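Local coordinates for protein DNA methyltransferase (Nicotiana tabacum, PDB 4ONQ) that probably methylates cytosine C5 in DNA using S-adenosylmethionine; this piece is its catalytic domain, seen with the cofactor analogue sinefungin, at residues 165-170 with 175-180; 123-128 with 183-188; 136-141 with 159-164. The protein carries 5 engineered substitutions. All coordinates share one frame; numbering follows the deposited sequence.

Interaction 1: residues 165-170 with 175-180; sequences NLVWVG and APLEPD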
ATOM      1  N   ASN A 165      -7.743  11.818  10.882  1.00 44.44           N
ATOM      2  CA  ASN A 165      -8.684  11.073  10.052  1.00 41.98           C
ATOM      3  C   ASN A 165      -9.933  10.662  10.834  1.00 49.18           C
ATOM      4  O   ASN A 165     -10.313   9.490  10.863  1.00 42.87           O
ATOM      5  CB  ASN A 165      -8.009   9.859   9.408  1.00 30.92           C
ATOM      6  CG  ASN A 165      -7.333  10.201   8.089  1.00 40.85           C
ATOM      7  OD1 ASN A 165      -7.710  11.161   7.421  1.00 36.31           O
ATOM      8  ND2 ASN A 165      -6.337   9.407   7.704  1.00 49.64           N
ATOM      9  N   LEU A 166     -10.560  11.641  11.479  1.00 39.42           N
ATOM     10  CA  LEU A 166     -11.791  11.400  12.215  1.00 27.72           C
ATOM     11  C   LEU A 166     -12.982  11.522  11.283  1.00 31.49           C
ATOM     12  O   LEU A 166     -13.003  12.376  10.404  1.00 42.63           O
ATOM     13  CB  LEU A 166     -11.912  12.385  13.371  1.00 26.27           C
ATOM     14  CG  LEU A 166     -10.729  12.328  14.331  1.00 26.99           C
ATOM     15  CD1 LEU A 166     -10.855  13.411  15.372  1.00 34.88           C
ATOM     16  CD2 LEU A 166     -10.628  10.963  14.994  1.00 26.75           C
ATOM     17  N   VAL A 167     -13.967  10.652  11.467  1.00 27.44           N
ATOM     18  CA  VAL A 167     -15.152  10.651  10.626  1.00 26.81           C
ATOM     19  C   VAL A 167     -16.384  10.815  11.507  1.00 30.72           C
ATOM     20  O   VAL A 167     -16.379  10.411  12.662  1.00 30.76           O
ATOM     21  CB  VAL A 167     -15.249   9.344   9.814  1.00 26.23           C
ATOM     22  CG1 VAL A 167     -14.073   9.237   8.836  1.00 27.03           C
ATOM     23  CG2 VAL A 167     -15.278   8.134  10.746  1.00 25.63           C
ATOM     24  N   TRP A 168     -17.431  11.421  10.962  1.00 27.58           N
ATOM     25  CA  TRP A 168     -18.660  11.631  11.720  1.00 32.54           C
ATOM     26  C   TRP A 168     -19.491  10.362  11.758  1.00 33.87           C
ATOM     27  O   TRP A 168     -19.726   9.746  10.725  1.00 36.00           O
ATOM     28  CB  TRP A 168     -19.475  12.787  11.132  1.00 28.39           C
ATOM     29  CG  TRP A 168     -18.729  14.083  11.163  1.00 31.18           C
ATOM     30  CD1 TRP A 168     -17.899  14.580  10.195  1.00 38.78           C
ATOM     31  CD2 TRP A 168     -18.726  15.044  12.227  1.00 35.81           C
ATOM     32  NE1 TRP A 168     -17.386  15.797  10.590  1.00 37.10           N
ATOM     33  CE2 TRP A 168     -17.878  16.103  11.832  1.00 38.97           C
ATOM     34  CE3 TRP A 168     -19.357  15.113  13.475  1.00 38.26           C
ATOM     35  CZ2 TRP A 168     -17.648  17.217  12.640  1.00 37.77           C
ATOM     36  CZ3 TRP A 168     -19.126  16.218  14.276  1.00 41.28           C
ATOM     37  CH2 TRP A 168     -18.276  17.256  13.854  1.00 40.55           C
ATOM     38  N   VAL A 169     -19.921   9.969  12.956  1.00 26.94           N
ATOM     39  CA  VAL A 169     -20.714   8.751  13.121  1.00 28.67           C
ATOM     40  C   VAL A 169     -22.031   9.018  13.836  1.00 33.75           C
ATOM     41  O   VAL A 169     -22.854   8.122  14.005  1.00 40.38           O
ATOM     42  CB  VAL A 169     -19.936   7.665  13.887  1.00 30.92           C
ATOM     43  CG1 VAL A 169     -18.755   7.187  13.054  1.00 32.99           C
ATOM     44  CG2 VAL A 169     -19.478   8.195  15.234  1.00 26.01           C
ATOM     45  N   GLY A 170     -22.220  10.258  14.259  1.00 33.48           N
ATOM     46  CA  GLY A 170     -23.458  10.666  14.887  1.00 31.03           C
ATOM     47  C   GLY A 170     -23.408  12.168  15.030  1.00 43.33           C
ATOM     48  O   GLY A 170     -22.383  12.780  14.726  1.00 37.92           O
ATOM     49  N   ALA A 175     -15.297   9.969  15.270  1.00 24.64           N
ATOM     50  CA  ALA A 175     -14.623   8.763  15.715  1.00 27.70           C
ATOM     51  C   ALA A 175     -13.437   8.479  14.816  1.00 24.84           C
ATOM     52  O   ALA A 175     -13.446   8.827  13.638  1.00 34.51           O
ATOM     53  CB  ALA A 175     -15.591   7.594  15.699  1.00 24.59           C
ATOM     54  N   PRO A 176     -12.401   7.851  15.369  1.00 26.57           N
ATOM     55  CA  PRO A 176     -11.374   7.344  14.458  1.00 26.11           C
ATOM     56  C   PRO A 176     -11.937   6.176  13.643  1.00 37.88           C
ATOM     57  O   PRO A 176     -12.934   5.574  14.053  1.00 25.64           O
ATOM     58  CB  PRO A 176     -10.273   6.861  15.403  1.00 27.25           C
ATOM     59  CG  PRO A 176     -10.996   6.544  16.695  1.00 30.28           C
ATOM     60  CD  PRO A 176     -12.138   7.513  16.779  1.00 25.94           C
ATOM     61  N   LEU A 177     -11.324   5.882  12.501  1.00 26.81           N
ATOM     62  CA  LEU A 177     -11.704   4.713  11.722  1.00 27.29           C
ATOM     63  C   LEU A 177     -11.507   3.437  12.535  1.00 35.21           C
ATOM     64  O   LEU A 177     -10.507   3.293  13.236  1.00 35.71           O
ATOM     65  CB  LEU A 177     -10.846   4.625  10.462  1.00 28.60           C
ATOM     66  CG  LEU A 177     -10.978   5.793   9.488  1.00 35.27           C
ATOM     67  CD1 LEU A 177      -9.765   5.833   8.571  1.00 30.86           C
ATOM     68  CD2 LEU A 177     -12.278   5.676   8.691  1.00 28.38           C
ATOM     69  N   GLU A 178     -12.458   2.513  12.443  1.00 28.64           N
ATOM     70  CA  GLU A 178     -12.272   1.189  13.023  1.00 29.38           C
ATOM     71  C   GLU A 178     -11.485   0.342  12.019  1.00 32.57           C
ATOM     72  O   GLU A 178     -11.526   0.612  10.817  1.00 39.22           O
ATOM     73  CB  GLU A 178     -13.628   0.550  13.363  1.00 33.16           C
ATOM     74  CG  GLU A 178     -14.362   1.201  14.548  1.00 34.71           C
ATOM     75  CD  GLU A 178     -13.652   1.002  15.890  1.00 41.77           C
ATOM     76  OE1 GLU A 178     -13.181  -0.127  16.170  1.00 39.64           O
ATOM     77  OE2 GLU A 178     -13.562   1.981  16.667  1.00 37.88           O
ATOM     78  N   PRO A 179     -10.752  -0.672  12.507  1.00 33.77           N
ATOM     79  CA  PRO A 179      -9.891  -1.501  11.653  1.00 38.16           C
ATOM     80  C   PRO A 179     -10.546  -2.099  10.397  1.00 36.96           C
ATOM     81  O   PRO A 179      -9.856  -2.168   9.388  1.00 41.31           O
ATOM     82  CB  PRO A 179      -9.426  -2.608  12.605  1.00 37.32           C
ATOM     83  CG  PRO A 179      -9.431  -1.963  13.943  1.00 29.26           C
ATOM     84  CD  PRO A 179     -10.592  -1.009  13.934  1.00 33.28           C
ATOM     85  N   ASP A 180     -11.812  -2.514  10.434  1.00 28.63           N
ATOM     86  CA  ASP A 180     -12.449  -3.039   9.217  1.00 28.76           C
ATOM     87  C   ASP A 180     -12.557  -1.968   8.115  1.00 36.44           C
ATOM     88  O   ASP A 180     -12.368  -2.257   6.927  1.00 44.86           O
ATOM     89  CB  ASP A 180     -13.814  -3.678   9.503  1.00 32.85           C
ATOM     90  CG  ASP A 180     -14.848  -2.674   9.968  1.00 47.01           C
ATOM     91  OD1 ASP A 180     -14.560  -1.931  10.927  1.00 43.37           O
ATOM     92  OD2 ASP A 180     -15.947  -2.622   9.368  1.00 56.55           O
TER
HETATM   93  O   HOH W   1      -8.984   7.260  12.009  1.00 33.47           O
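A two-stranded antiparallel beta hairpin, strands 166-170 and 173-176, pairs Val167 with Ala175 as a hydrogen-bonded pair. Val167 N gives its hydrogen to Ala175 O at 2.9 Å in a nearly straight bond, 170° at the hydrogen. The return bond, from Ala175 N to Val167 O, has the same 2.9 Å length but is more bent, at 147°. Near the turn, Val169 and Gly170 both face Lys173, a classic beta bulge.

The side chains of Val167 and Ala175 lie on one face of the hairpin. There CG1 of Val167 meets CD2 of Leu177 at 4.0 Å, the two side chains crossing at about a right angle. Val169 sets both its methyls against one carbon: CG2 is 4.0 Å from CB of Ala175, and CG1 is only slightly farther away. Leu166 instead reaches Pro176 with one branch, CD2, which lies 3.6 Å from the ring nitrogen and also near CA and CB; a first torsion that sets CG anti to the carbonyl carbon (chi1 -57°) brings this branch to the proline.

Asn165, with positive phi, is the first residue to leave the preceding helix. Its side-chain OD1 accepts a hydrogen bond from Asn123 N. Farther along, Glu178 takes the N-cap position of helix 179-186. Where the strands part, a water bridges the backbones, donating to Asn165 O at 2.8 Å and accepting from Leu177 N at 2.8 Å.

Interaction 2: residues 123-128 with 183-188; sequences NCLQTA and EMLLGF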
ATOM      1  N   ASN A 123      -7.152  11.766   4.629  1.00 39.94           N
ATOM      2  CA  ASN A 123      -5.705  11.903   4.523  1.00 40.53           C
ATOM      3  C   ASN A 123      -5.017  10.542   4.569  1.00 38.06           C
ATOM      4  O   ASN A 123      -5.686   9.510   4.655  1.00 36.73           O
ATOM      5  CB  ASN A 123      -5.177  12.811   5.632  1.00 50.75           C
ATOM      6  CG  ASN A 123      -5.583  14.256   5.438  1.00 57.56           C
ATOM      7  OD1 ASN A 123      -6.316  14.585   4.509  1.00 66.55           O
ATOM      8  ND2 ASN A 123      -5.115  15.125   6.322  1.00 64.54           N
ATOM      9  N   CYS A 124      -3.689  10.540   4.495  1.00 41.70           N
ATOM     10  CA  CYS A 124      -2.916   9.302   4.555  1.00 40.01           C
ATOM     11  C   CYS A 124      -3.270   8.525   5.817  1.00 36.61           C
ATOM     12  O   CYS A 124      -3.326   9.094   6.908  1.00 51.58           O
ATOM     13  CB  CYS A 124      -1.412   9.601   4.514  1.00 46.29           C
ATOM     14  SG  CYS A 124      -0.354   8.135   4.298  1.00 62.40           S
ATOM     15  N   LEU A 125      -3.531   7.232   5.666  1.00 35.63           N
ATOM     16  CA  LEU A 125      -3.909   6.404   6.808  1.00 38.45           C
ATOM     17  C   LEU A 125      -2.677   6.047   7.632  1.00 40.08           C
ATOM     18  O   LEU A 125      -1.744   5.448   7.108  1.00 58.31           O
ATOM     19  CB  LEU A 125      -4.602   5.129   6.337  1.00 41.98           C
ATOM     20  CG  LEU A 125      -5.811   5.313   5.422  1.00 46.33           C
ATOM     21  CD1 LEU A 125      -6.278   3.964   4.889  1.00 42.49           C
ATOM     22  CD2 LEU A 125      -6.937   6.027   6.149  1.00 35.14           C
ATOM     23  N   GLN A 126      -2.659   6.423   8.906  1.00 42.96           N
ATOM     24  CA  GLN A 126      -1.497   6.145   9.754  1.00 44.49           C
ATOM     25  C   GLN A 126      -1.770   5.173  10.898  1.00 49.91           C
ATOM     26  O   GLN A 126      -2.886   4.679  11.064  1.00 56.27           O
ATOM     27  CB  GLN A 126      -0.869   7.435  10.293  1.00 58.84           C
ATOM     28  CG  GLN A 126      -1.652   8.687  10.000  1.00 70.20           C
ATOM     29  CD  GLN A 126      -0.786   9.795   9.422  1.00 76.11           C
ATOM     30  OE1 GLN A 126       0.442   9.706   9.435  1.00 70.74           O
ATOM     31  NE2 GLN A 126      -1.428  10.839   8.899  1.00 79.42           N
ATOM     32  N   THR A 127      -0.738   4.928  11.696  1.00 45.30           N
ATOM     33  CA  THR A 127      -0.769   3.887  12.722  1.00 44.26           C
ATOM     34  C   THR A 127      -1.490   4.315  14.008  1.00 49.56           C
ATOM     35  O   THR A 127      -2.155   3.513  14.657  1.00 57.26           O
ATOM     36  CB  THR A 127       0.662   3.393  13.054  1.00 48.11           C
ATOM     37  OG1 THR A 127       1.468   4.500  13.476  1.00 53.11           O
ATOM     38  CG2 THR A 127       1.301   2.775  11.824  1.00 52.17           C
ATOM     39  N   ALA A 128      -1.365   5.586  14.364  1.00 53.15           N
ATOM     40  CA  ALA A 128      -1.916   6.083  15.617  1.00 55.41           C
ATOM     41  C   ALA A 128      -3.358   6.535  15.443  1.00 60.19           C
ATOM     42  O   ALA A 128      -3.722   7.083  14.404  1.00 72.15           O
ATOM     43  CB  ALA A 128      -1.061   7.229  16.152  1.00 37.39           C
ATOM     44  N   GLU A 183      -9.107  -1.587   6.679  1.00 32.60           N
ATOM     45  CA  GLU A 183      -8.892  -2.759   5.839  1.00 32.08           C
ATOM     46  C   GLU A 183      -9.516  -2.571   4.472  1.00 40.32           C
ATOM     47  O   GLU A 183      -8.889  -2.852   3.449  1.00 39.53           O
ATOM     48  CB  GLU A 183      -9.490  -4.004   6.481  1.00 27.80           C
ATOM     49  CG  GLU A 183      -8.620  -4.648   7.540  1.00 27.81           C
ATOM     50  CD  GLU A 183      -9.350  -5.751   8.279  1.00 38.53           C
ATOM     51  OE1 GLU A 183     -10.585  -5.868   8.094  1.00 35.69           O
ATOM     52  OE2 GLU A 183      -8.691  -6.495   9.042  1.00 31.66           O
ATOM     53  N   MET A 184     -10.751  -2.089   4.440  1.00 29.34           N
ATOM     54  CA  MET A 184     -11.383  -1.944   3.148  1.00 33.64           C
ATOM     55  C   MET A 184     -10.817  -0.763   2.363  1.00 33.57           C
ATOM     56  O   MET A 184     -10.709  -0.829   1.142  1.00 36.86           O
ATOM     57  CB  MET A 184     -12.902  -1.900   3.262  1.00 34.08           C
ATOM     58  CG  MET A 184     -13.465  -0.606   3.727  1.00 57.66           C
ATOM     59  SD  MET A 184     -14.566   0.015   2.462  1.00 62.18           S
ATOM     60  CE  MET A 184     -13.505   1.179   1.636  1.00 30.30           C
ATOM     61  N   LEU A 185     -10.428   0.303   3.058  1.00 33.16           N
ATOM     62  CA  LEU A 185      -9.831   1.447   2.378  1.00 38.95           C
ATOM     63  C   LEU A 185      -8.523   1.059   1.682  1.00 36.94           C
ATOM     64  O   LEU A 185      -8.206   1.570   0.612  1.00 43.27           O
ATOM     65  CB  LEU A 185      -9.601   2.604   3.349  1.00 28.25           C
ATOM     66  CG  LEU A 185     -10.857   3.333   3.817  1.00 33.44           C
ATOM     67  CD1 LEU A 185     -10.508   4.339   4.890  1.00 28.52           C
ATOM     68  CD2 LEU A 185     -11.567   3.996   2.651  1.00 29.46           C
ATOM     69  N   LEU A 186      -7.778   0.143   2.289  1.00 29.21           N
ATOM     70  CA  LEU A 186      -6.511  -0.303   1.720  1.00 33.61           C
ATOM     71  C   LEU A 186      -6.647  -1.437   0.698  1.00 35.52           C
ATOM     72  O   LEU A 186      -5.668  -1.810   0.060  1.00 38.12           O
ATOM     73  CB  LEU A 186      -5.540  -0.701   2.830  1.00 29.69           C
ATOM     74  CG  LEU A 186      -5.087   0.481   3.692  1.00 34.19           C
ATOM     75  CD1 LEU A 186      -4.325  -0.001   4.902  1.00 29.03           C
ATOM     76  CD2 LEU A 186      -4.239   1.445   2.862  1.00 33.13           C
ATOM     77  N   GLY A 187      -7.853  -1.979   0.541  1.00 29.55           N
ATOM     78  CA  GLY A 187      -8.091  -3.022  -0.444  1.00 28.87           C
ATOM     79  C   GLY A 187      -7.911  -4.439   0.076  1.00 37.27           C
ATOM     80  O   GLY A 187      -7.783  -5.384  -0.700  1.00 39.18           O
ATOM     81  N   PHE A 188      -7.896  -4.591   1.394  1.00 29.06           N
ATOM     82  CA  PHE A 188      -7.749  -5.907   2.003  1.00 28.37           C
ATOM     83  C   PHE A 188      -9.104  -6.547   2.249  1.00 28.89           C
ATOM     84  O   PHE A 188     -10.097  -5.851   2.456  1.00 39.98           O
ATOM     85  CB  PHE A 188      -6.947  -5.813   3.305  1.00 27.91           C
ATOM     86  CG  PHE A 188      -5.472  -5.616   3.088  1.00 30.30           C
ATOM     87  CD1 PHE A 188      -4.646  -6.700   2.819  1.00 27.99           C
ATOM     88  CD2 PHE A 188      -4.911  -4.346   3.135  1.00 30.25           C
ATOM     89  CE1 PHE A 188      -3.282  -6.517   2.613  1.00 40.49           C
ATOM     90  CE2 PHE A 188      -3.556  -4.159   2.926  1.00 27.47           C
ATOM     91  CZ  PHE A 188      -2.740  -5.244   2.671  1.00 32.71           C
TER
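Leu125 turns CG to the side opposite its own carbonyl carbon (chi1 -55°) and then extends CD1 away from CA (chi2 172°), which carries this methyl across to Leu185 and Leu186. Leu186 has nearly the same torsions, but the branch it offers is CD2, the one not in line with CA. The two leucines reach toward each other tip to tip, with Leu125 CD1 at 3.8 Å from Leu186 CD2 and 3.9 Å from Leu186 CG.

The same CD1 rests 3.9 Å from CB of Leu185, so a single methyl spans two consecutive residues of the helix. The other branch of Leu125 also takes part: its CD2 is 4.1 Å from Leu185 CD1, and these two side chains cross at about a right angle. No hydrogen bond joins the segments; the contact is entirely aliphatic and all three leucines are buried. Leu177 packs on Leu125, Leu122 and Ala105 on Leu185, and Leu207 on Leu186.

Just beyond Leu186 the helix ends in a Schellman motif. Gly187 takes positive phi, its N bonds back to Met184 O, and Phe188 N bonds to Glu183 O at 2.9 Å. Glu183, on the far side of the helix from Leu125, pairs with Arg203. The side chain of Leu186 lies about 8 Å from the bound sinefungin. The Leu-Gly-Phe at 186-188, with Glu181 six residues before Gly187, fits conserved motif IX of the C5-cytosine methyltransferases.

Interaction 3: residues 136-141 with 159-164; sequences NRIRKA and DQCRKW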
ATOM      1  N   ASN A 136     -13.835  13.716  22.571  1.00 30.78           N
ATOM      2  CA  ASN A 136     -14.589  14.400  23.610  1.00 32.31           C
ATOM      3  C   ASN A 136     -14.470  15.914  23.453  1.00 36.97           C
ATOM      4  O   ASN A 136     -15.473  16.632  23.479  1.00 33.87           O
ATOM      5  CB  ASN A 136     -14.104  13.975  24.989  1.00 34.07           C
ATOM      6  CG  ASN A 136     -15.056  14.386  26.091  1.00 35.89           C
ATOM      7  OD1 ASN A 136     -16.272  14.393  25.907  1.00 39.40           O
ATOM      8  ND2 ASN A 136     -14.505  14.731  27.246  1.00 38.22           N
ATOM      9  N   ARG A 137     -13.241  16.397  23.280  1.00 37.17           N
ATOM     10  CA  ARG A 137     -13.024  17.821  23.051  1.00 39.52           C
ATOM     11  C   ARG A 137     -13.846  18.304  21.859  1.00 38.63           C
ATOM     12  O   ARG A 137     -14.437  19.383  21.903  1.00 38.89           O
ATOM     13  CB  ARG A 137     -11.538  18.141  22.835  1.00 44.48           C
ATOM     14  CG  ARG A 137     -10.620  17.808  24.015  1.00 61.94           C
ATOM     15  CD  ARG A 137     -11.231  18.189  25.361  1.00 59.64           C
ATOM     16  NE  ARG A 137     -11.675  19.578  25.409  1.00 72.31           N
ATOM     17  CZ  ARG A 137     -12.305  20.125  26.443  1.00 71.47           C
ATOM     18  NH1 ARG A 137     -12.560  19.405  27.529  1.00 66.64           N
ATOM     19  NH2 ARG A 137     -12.675  21.398  26.394  1.00 64.32           N
ATOM     20  N   ILE A 138     -13.894  17.496  20.804  1.00 32.99           N
ATOM     21  CA  ILE A 138     -14.622  17.868  19.591  1.00 42.27           C
ATOM     22  C   ILE A 138     -16.130  17.893  19.844  1.00 38.82           C
ATOM     23  O   ILE A 138     -16.830  18.855  19.467  1.00 39.53           O
ATOM     24  CB  ILE A 138     -14.259  16.937  18.415  1.00 31.66           C
ATOM     25  CG1 ILE A 138     -12.805  17.178  18.004  1.00 29.87           C
ATOM     26  CG2 ILE A 138     -15.171  17.172  17.236  1.00 29.15           C
ATOM     27  CD1 ILE A 138     -12.349  16.324  16.853  1.00 28.80           C
ATOM     28  N   ARG A 139     -16.616  16.844  20.506  1.00 34.71           N
ATOM     29  CA  ARG A 139     -17.998  16.803  20.969  1.00 35.77           C
ATOM     30  C   ARG A 139     -18.384  18.080  21.710  1.00 43.07           C
ATOM     31  O   ARG A 139     -19.369  18.707  21.364  1.00 48.01           O
ATOM     32  CB  ARG A 139     -18.266  15.598  21.879  1.00 31.94           C
ATOM     33  CG  ARG A 139     -19.599  15.727  22.629  1.00 33.74           C
ATOM     34  CD  ARG A 139     -19.831  14.637  23.662  1.00 36.87           C
ATOM     35  NE  ARG A 139     -20.266  13.373  23.072  1.00 39.84           N
ATOM     36  CZ  ARG A 139     -21.528  13.086  22.766  1.00 41.63           C
ATOM     37  NH1 ARG A 139     -22.482  13.985  22.973  1.00 40.25           N
ATOM     38  NH2 ARG A 139     -21.836  11.909  22.241  1.00 38.19           N
ATOM     39  N   LYS A 140     -17.607  18.466  22.721  1.00 42.28           N
ATOM     40  CA  LYS A 140     -17.949  19.639  23.528  1.00 49.99           C
ATOM     41  C   LYS A 140     -17.838  20.940  22.738  1.00 49.59           C
ATOM     42  O   LYS A 140     -18.624  21.868  22.929  1.00 55.27           O
ATOM     43  CB  LYS A 140     -17.096  19.700  24.799  1.00 44.75           C
ATOM     44  CG  LYS A 140     -17.435  18.605  25.808  1.00 44.62           C
ATOM     45  CD  LYS A 140     -16.673  18.777  27.105  1.00 52.43           C
ATOM     46  CE  LYS A 140     -16.920  17.614  28.062  1.00 58.79           C
ATOM     47  NZ  LYS A 140     -18.357  17.451  28.419  1.00 59.35           N
ATOM     48  N   ALA A 141     -16.864  20.997  21.840  1.00 41.53           N
ATOM     49  CA  ALA A 141     -16.694  22.160  20.980  1.00 41.64           C
ATOM     50  C   ALA A 141     -17.895  22.398  20.044  1.00 48.97           C
ATOM     51  O   ALA A 141     -18.242  23.549  19.778  1.00 49.22           O
ATOM     52  CB  ALA A 141     -15.399  22.047  20.183  1.00 36.99           C
ATOM     53  N   ASP A 159      -9.261  20.868  11.580  1.00 35.41           N
ATOM     54  CA  ASP A 159      -7.853  20.590  11.682  1.00 36.48           C
ATOM     55  C   ASP A 159      -7.592  19.315  12.428  1.00 37.44           C
ATOM     56  O   ASP A 159      -6.774  18.557  12.012  1.00 35.58           O
ATOM     57  CB  ASP A 159      -7.057  21.749  12.330  1.00 41.85           C
ATOM     58  CG  ASP A 159      -6.921  22.979  11.440  1.00 68.62           C
ATOM     59  OD1 ASP A 159      -7.223  22.922  10.256  1.00 73.04           O
ATOM     60  OD2 ASP A 159      -6.510  24.030  11.930  1.00 76.08           O
ATOM     61  N   GLN A 160      -8.261  19.112  13.549  1.00 34.06           N
ATOM     62  CA  GLN A 160      -8.119  17.877  14.261  1.00 40.40           C
ATOM     63  C   GLN A 160      -8.579  16.668  13.480  1.00 36.21           C
ATOM     64  O   GLN A 160      -7.960  15.674  13.539  1.00 37.58           O
ATOM     65  CB  GLN A 160      -8.791  17.926  15.619  1.00 44.25           C
ATOM     66  CG  GLN A 160      -8.289  18.989  16.549  1.00 42.16           C
ATOM     67  CD  GLN A 160      -6.822  18.920  16.808  1.00 46.33           C
ATOM     68  OE1 GLN A 160      -6.289  17.904  17.127  1.00 44.73           O
ATOM     69  NE2 GLN A 160      -6.180  20.019  16.679  1.00 54.98           N
ATOM     70  N   CYS A 161      -9.672  16.776  12.760  1.00 36.48           N
ATOM     71  CA  CYS A 161     -10.186  15.701  11.938  1.00 34.78           C
ATOM     72  C   CYS A 161      -9.306  15.283  10.795  1.00 38.28           C
ATOM     73  O   CYS A 161      -9.177  14.138  10.527  1.00 33.98           O
ATOM     74  CB  CYS A 161     -11.549  16.048  11.404  1.00 31.83           C
ATOM     75  SG  CYS A 161     -12.822  16.118  12.615  1.00 39.59           S
ATOM     76  N   ARG A 162      -8.718  16.240  10.114  1.00 33.62           N
ATOM     77  CA  ARG A 162      -7.764  15.956   9.089  1.00 38.57           C
ATOM     78  C   ARG A 162      -6.532  15.313   9.609  1.00 40.42           C
ATOM     79  O   ARG A 162      -6.008  14.417   9.004  1.00 49.60           O
ATOM     80  CB  ARG A 162      -7.372  17.219   8.381  1.00 36.36           C
ATOM     81  CG  ARG A 162      -8.414  17.730   7.454  1.00 40.23           C
ATOM     82  CD  ARG A 162      -8.120  19.118   6.964  1.00 38.28           C
ATOM     83  NE  ARG A 162      -8.898  19.286   5.782  1.00 59.65           N
ATOM     84  CZ  ARG A 162      -9.854  20.165   5.647  1.00 69.21           C
ATOM     85  NH1 ARG A 162     -10.107  20.999   6.613  1.00 68.32           N
ATOM     86  NH2 ARG A 162     -10.540  20.206   4.537  1.00 73.50           N
ATOM     87  N   LYS A 163      -6.053  15.811  10.723  1.00 37.81           N
ATOM     88  CA  LYS A 163      -4.864  15.306  11.330  1.00 36.34           C
ATOM     89  C   LYS A 163      -5.014  13.885  11.777  1.00 39.45           C
ATOM     90  O   LYS A 163      -4.119  13.116  11.707  1.00 38.57           O
ATOM     91  CB  LYS A 163      -4.451  16.186  12.478  1.00 44.77           C
ATOM     92  CG  LYS A 163      -3.379  15.594  13.341  1.00 47.68           C
ATOM     93  CD  LYS A 163      -2.832  16.589  14.324  1.00 49.82           C
ATOM     94  CE  LYS A 163      -1.612  16.022  14.979  1.00 55.44           C
ATOM     95  NZ  LYS A 163      -1.480  16.474  16.356  1.00 54.00           N
ATOM     96  N   TRP A 164      -6.167  13.551  12.267  1.00 33.05           N
ATOM     97  CA  TRP A 164      -6.356  12.225  12.842  1.00 32.22           C
ATOM     98  C   TRP A 164      -7.293  11.332  12.036  1.00 33.55           C
ATOM     99  O   TRP A 164      -7.595  10.218  12.460  1.00 32.62           O
ATOM    100  CB  TRP A 164      -6.875  12.349  14.277  1.00 31.40           C
ATOM    101  CG  TRP A 164      -5.867  12.923  15.209  1.00 35.99           C
ATOM    102  CD1 TRP A 164      -5.728  14.234  15.563  1.00 34.86           C
ATOM    103  CD2 TRP A 164      -4.842  12.207  15.905  1.00 35.12           C
ATOM    104  NE1 TRP A 164      -4.685  14.376  16.446  1.00 40.54           N
ATOM    105  CE2 TRP A 164      -4.124  13.147  16.671  1.00 37.09           C
ATOM    106  CE3 TRP A 164      -4.473  10.859  15.968  1.00 41.24           C
ATOM    107  CZ2 TRP A 164      -3.050  12.787  17.477  1.00 39.67           C
ATOM    108  CZ3 TRP A 164      -3.409  10.502  16.776  1.00 38.16           C
ATOM    109  CH2 TRP A 164      -2.708  11.462  17.517  1.00 40.20           C
TER
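Ile138 sends its side chain from helix 132-143 straight at Gln160 and Cys161 of helix 151-164. Its CB already points toward the second helix. From there CG1 stands opposite the carbonyl carbon (chi1 -68°), and with chi2 at 180° the chain continues as a flat zigzag, carrying CD1 as far out as it can go. CB, CG1 and the branch methyl CG2 stay more than 4.5 Å from the atoms of segment 159-164, so CD1 makes the crossing.

That methyl has two neighbours on the facing helix. It lies 4.1 Å from CB of Gln160, the closest approach between the segments, and 4.3 Å from SG of Cys161. Gln160 meets it with the root of its side chain: CB points toward helix 132-143, but the chain bends at chi2 (-56°) and takes the amide away. Ile138 and Gln160 cross obliquely, with the apolar part of the glutamine against the methyl. No hydrogen bond links the two segments, and their closest CA atoms, those of Ile138 and Gln160, are 8.4 Å apart. A modest 89 Å² is buried between them, and the contact rests on one isoleucine methyl against Gln160 and Cys161.

One turn on, Trp164 N bonds to Gln160 O at 3.1 Å, and the same oxygen lies in plane at the edge of the indole. Leu134, a turn before Ile138, packs on both Gln160 and Trp164. The hairpin packs against both helices: Val174 of strand 173-176 touches Ile138, while Leu166 of strand 166-170 touches both Ile138 and Cys161.

In the fold
All three interactions belong to one continuous region, running from loop 123-128 through helices 132-143 and 151-164 and hairpin 166-176 into helix 179-186. Interaction 3 closes first along the chain, interaction 1 follows, and interaction 2 joins the two ends around both. Interaction 1 sits in the middle, its centre about 12 Å from each of the other centres, which are about 19 Å apart. Leu166 N probably bonds Cys161 O, tying it to interaction 3; Asn165 ND2, packed on Leu125 CD2, ties it to interaction 2. Packing thus runs from the outlying helix pair, through the hairpin, to the helix beside the sinefungin pocket. The outlying part is consistent with a target-recognition region.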